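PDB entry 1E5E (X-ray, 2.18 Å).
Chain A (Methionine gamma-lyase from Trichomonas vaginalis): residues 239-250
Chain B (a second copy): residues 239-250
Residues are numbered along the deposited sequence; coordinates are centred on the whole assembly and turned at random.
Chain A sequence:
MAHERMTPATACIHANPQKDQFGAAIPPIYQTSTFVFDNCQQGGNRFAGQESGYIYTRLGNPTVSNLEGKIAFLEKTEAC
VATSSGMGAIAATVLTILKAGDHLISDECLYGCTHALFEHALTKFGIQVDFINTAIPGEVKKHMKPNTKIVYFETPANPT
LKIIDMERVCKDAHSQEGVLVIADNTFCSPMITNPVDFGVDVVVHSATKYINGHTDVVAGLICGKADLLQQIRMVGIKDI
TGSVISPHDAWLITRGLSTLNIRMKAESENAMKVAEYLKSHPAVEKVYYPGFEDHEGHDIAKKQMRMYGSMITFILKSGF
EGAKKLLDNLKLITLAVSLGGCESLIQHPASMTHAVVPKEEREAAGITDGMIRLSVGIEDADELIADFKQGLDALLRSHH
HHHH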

# COMPACT_ATOMS: atom_id res chain seq x y z
N ASP A 239 -18.63 -16.54 -8.75
CA ASP A 239 -19.78 -16.90 -7.94
C ASP A 239 -19.42 -17.76 -6.73
O ASP A 239 -19.96 -17.48 -5.68
CB ASP A 239 -20.84 -17.73 -8.68
CG ASP A 239 -21.37 -17.04 -9.91
OD1 ASP A 239 -21.22 -15.79 -10.00
OD2 ASP A 239 -21.94 -17.67 -10.83
N ILE A 240 -18.67 -18.83 -6.98
CA ILE A 240 -18.52 -19.83 -5.92
C ILE A 240 -17.53 -19.44 -4.85
O ILE A 240 -17.87 -19.73 -3.70
CB ILE A 240 -18.13 -21.21 -6.52
CG1 ILE A 240 -19.25 -21.64 -7.48
CG2 ILE A 240 -17.86 -22.22 -5.44
CD1 ILE A 240 -19.03 -22.93 -8.23
N THR A 241 -16.31 -19.04 -5.17
CA THR A 241 -15.42 -18.75 -4.03
C THR A 241 -15.47 -17.27 -3.68
O THR A 241 -15.05 -16.89 -2.60
CB THR A 241 -13.97 -19.17 -4.30
OG1 THR A 241 -13.48 -18.49 -5.45
CG2 THR A 241 -13.93 -20.68 -4.51
N GLY A 242 -15.50 -16.43 -4.72
CA GLY A 242 -15.35 -14.98 -4.47
C GLY A 242 -13.96 -14.74 -3.92
O GLY A 242 -13.72 -13.74 -3.21
N SER A 243 -13.00 -15.60 -4.33
CA SER A 243 -11.62 -15.47 -3.89
C SER A 243 -10.92 -14.47 -4.82
O SER A 243 -10.16 -14.80 -5.73
CB SER A 243 -10.92 -16.83 -3.91
OG SER A 243 -9.62 -16.73 -3.37
N VAL A 244 -11.21 -13.20 -4.55
CA VAL A 244 -10.77 -12.12 -5.40
C VAL A 244 -9.48 -11.51 -4.87
O VAL A 244 -9.53 -10.82 -3.84
CB VAL A 244 -11.86 -11.02 -5.54
CG1 VAL A 244 -11.33 -9.94 -6.46
CG2 VAL A 244 -13.14 -11.66 -6.12
N ILE A 245 -8.42 -11.65 -5.66
CA ILE A 245 -7.15 -11.10 -5.16
C ILE A 245 -7.18 -9.58 -5.17
O ILE A 245 -7.66 -8.95 -6.12
CB ILE A 245 -5.94 -11.61 -5.94
CG1 ILE A 245 -4.61 -11.26 -5.22
CG2 ILE A 245 -5.90 -11.05 -7.35
CD1 ILE A 245 -3.40 -11.84 -5.96
N SER A 246 -6.56 -8.98 -4.18
CA SER A 246 -6.35 -7.53 -4.10
C SER A 246 -5.31 -7.14 -5.15
O SER A 246 -4.19 -7.67 -5.11
CB SER A 246 -5.74 -7.14 -2.75
OG SER A 246 -5.17 -5.82 -2.83
N PRO A 247 -5.57 -6.10 -5.92
CA PRO A 247 -4.62 -5.58 -6.89
C PRO A 247 -3.32 -5.15 -6.24
O PRO A 247 -2.23 -5.34 -6.79
CB PRO A 247 -5.35 -4.39 -7.55
CG PRO A 247 -6.79 -4.77 -7.37
CD PRO A 247 -6.87 -5.36 -5.96
N HIS A 248 -3.38 -4.66 -5.01
CA HIS A 248 -2.18 -4.27 -4.27
C HIS A 248 -1.35 -5.51 -3.99
O HIS A 248 -0.15 -5.49 -4.16
CB HIS A 248 -2.61 -3.54 -3.00
CG HIS A 248 -1.53 -3.49 -1.96
ND1 HIS A 248 -1.38 -4.56 -1.07
CD2 HIS A 248 -0.55 -2.61 -1.69
CE1 HIS A 248 -0.36 -4.30 -0.28
NE2 HIS A 248 0.16 -3.12 -0.63
N ASP A 249 -1.93 -6.63 -3.63
CA ASP A 249 -1.23 -7.87 -3.35
C ASP A 249 -0.72 -8.49 -4.64
O ASP A 249 0.43 -8.94 -4.68
CB ASP A 249 -2.12 -8.87 -2.62
CG ASP A 249 -2.36 -8.61 -1.16
OD1 ASP A 249 -2.21 -7.47 -0.69
OD2 ASP A 249 -2.91 -9.50 -0.48
N ALA A 250 -1.52 -8.43 -5.71
CA ALA A 250 -1.00 -8.94 -6.98
C ALA A 250 0.26 -8.18 -7.38
O ALA A 250 1.23 -8.77 -7.88
CB ALA A 250 -1.99 -8.80 -8.13
N ASP B 239 -11.17 -23.49 3.97
CA ASP B 239 -11.10 -24.51 2.96
C ASP B 239 -11.94 -24.30 1.71
O ASP B 239 -11.40 -24.55 0.63
CB ASP B 239 -11.57 -25.88 3.50
CG ASP B 239 -10.85 -26.32 4.76
OD1 ASP B 239 -9.71 -25.88 4.99
OD2 ASP B 239 -11.42 -27.12 5.55
N ILE B 240 -13.21 -23.93 1.85
CA ILE B 240 -14.11 -23.95 0.70
C ILE B 240 -13.98 -22.76 -0.22
O ILE B 240 -13.97 -23.00 -1.45
CB ILE B 240 -15.58 -24.17 1.17
CG1 ILE B 240 -15.72 -25.52 1.93
CG2 ILE B 240 -16.54 -24.15 0.01
CD1 ILE B 240 -17.11 -25.68 2.53
N THR B 241 -13.87 -21.53 0.31
CA THR B 241 -13.79 -20.44 -0.68
C THR B 241 -12.35 -19.97 -0.78
O THR B 241 -11.94 -19.39 -1.78
CB THR B 241 -14.62 -19.22 -0.26
OG1 THR B 241 -14.16 -18.76 1.03
CG2 THR B 241 -16.08 -19.66 -0.16
N GLY B 242 -11.67 -20.01 0.38
CA GLY B 242 -10.31 -19.42 0.40
C GLY B 242 -10.44 -17.91 0.05
O GLY B 242 -9.53 -17.31 -0.54
N SER B 243 -11.53 -17.27 0.49
CA SER B 243 -11.73 -15.86 0.16
C SER B 243 -11.09 -15.03 1.26
O SER B 243 -11.78 -14.47 2.12
CB SER B 243 -13.22 -15.52 0.03
OG SER B 243 -13.43 -14.16 -0.30
N VAL B 244 -9.77 -14.93 1.24
CA VAL B 244 -9.02 -14.28 2.30
C VAL B 244 -8.73 -12.83 2.02
O VAL B 244 -8.03 -12.52 1.04
CB VAL B 244 -7.71 -15.07 2.50
CG1 VAL B 244 -6.89 -14.39 3.60
CG2 VAL B 244 -8.06 -16.52 2.82
N ILE B 245 -9.30 -11.93 2.82
CA ILE B 245 -9.02 -10.52 2.43
C ILE B 245 -7.56 -10.16 2.68
O ILE B 245 -6.90 -10.54 3.66
CB ILE B 245 -9.96 -9.61 3.22
CG1 ILE B 245 -9.87 -8.12 2.86
CG2 ILE B 245 -9.73 -9.77 4.72
CD1 ILE B 245 -11.08 -7.41 3.53
N SER B 246 -6.98 -9.34 1.84
CA SER B 246 -5.71 -8.71 2.06
C SER B 246 -5.83 -7.74 3.26
O SER B 246 -6.71 -6.87 3.36
CB SER B 246 -5.38 -7.82 0.85
OG SER B 246 -4.26 -7.03 1.20
N PRO B 247 -4.92 -7.87 4.20
CA PRO B 247 -4.83 -6.98 5.35
C PRO B 247 -4.71 -5.53 4.88
O PRO B 247 -5.24 -4.61 5.51
CB PRO B 247 -3.57 -7.44 6.06
CG PRO B 247 -3.41 -8.87 5.63
CD PRO B 247 -3.82 -8.88 4.18
N HIS B 248 -3.96 -5.21 3.84
CA HIS B 248 -3.92 -3.90 3.22
C HIS B 248 -5.33 -3.41 2.82
O HIS B 248 -5.67 -2.26 3.08
CB HIS B 248 -3.02 -3.93 1.97
CG HIS B 248 -3.07 -2.64 1.20
ND1 HIS B 248 -3.90 -2.49 0.07
CD2 HIS B 248 -2.43 -1.47 1.39
CE1 HIS B 248 -3.72 -1.27 -0.39
NE2 HIS B 248 -2.86 -0.64 0.38
N ASP B 249 -6.14 -4.25 2.18
CA ASP B 249 -7.50 -3.88 1.83
C ASP B 249 -8.38 -3.73 3.08
O ASP B 249 -9.16 -2.77 3.16
CB ASP B 249 -8.16 -4.88 0.90
CG ASP B 249 -7.63 -4.78 -0.52
OD1 ASP B 249 -6.54 -4.26 -0.72
OD2 ASP B 249 -8.27 -5.32 -1.44
N ALA B 250 -8.22 -4.57 4.09
CA ALA B 250 -8.99 -4.43 5.33
C ALA B 250 -8.68 -3.08 5.97
O ALA B 250 -9.62 -2.43 6.41
CB ALA B 250 -8.69 -5.52 6.36

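Symmetric interfaces build with economy: where two copies of one chain meet about a twofold axis, each contact away from the axis is made twice, while a residue that meets its own counterpart does so once. The segment 239-250 of methionine gamma-lyase, facing its counterpart in a second copy, illustrates the principle with two pairs of reciprocal hydrogen bonds.

The first pair joins serine hydroxyls to carboxylates. Ser B246 OG donates to Asp A249 OD1 at 2.8 Å, and Ser A246 OG donates to Asp B249 OD1 at 3.0 Å. The same hydroxyls have a second task, because each serine is the N-cap of the helix starting at residue 247. Ser A246 OG accepts weak capping bonds from His A248 N (3.0 Å) and Asp A249 N (3.4 Å), while Ser B246 OG accepts one from Asp B249 N (3.5 Å), also weak. Each hydroxyl thus accepts from its own helix and donates a hydrogen bond to the other chain. The carboxylate is shared as well: His A248 ND1 donates to Asp A249 OD1 at 3.0 Å, and His B248 ND1 to Asp B249 OD1 at 3.3 Å, so one oxygen gathers a bond from each chain.

The second pair uses the backbone carbonyls of the glycines that follow a helix. Ser A243 OG donates to Gly B242 O at 2.9 Å, and Ser B243 OG to Gly A242 O at 3.0 Å. Both glycines leave helical geometry with positive phi, a conformation that glycine adopts readily. The turn is braced within each chain by the following serine's amide, with Ser A243 N reaching Thr A241 OG1 at 3.1 Å and Ser B243 N reaching Thr B241 OG1 at the same distance.

Around these bonds the backbones approach closely, like residue beside like. The CA atoms of Ser A243 and Ser B243 lie 4.1 Å apart, as do those of Thr A241 and Thr B241. Such proximity brings Thr A241 CB to 3.2 Å from Thr B241 O. Further along, the separation widens: the CA atoms of His A248 and His B248 are 7.7 Å apart, leaving room for side chains that point toward the partner. Their imidazoles fill it as a face-to-face stack, with ring centroids 3.5 Å apart and planes inclined by only 12°. Although His A248 ND1 and His B248 ND1 come within 3.5 Å, their angle is poor for a hydrogen bond; each nitrogen instead serves its own aspartate. Ser A246 CB and Ser B246 CB also meet, at 3.7 Å. Altogether the two stretches bury 486 Å², both sides summed.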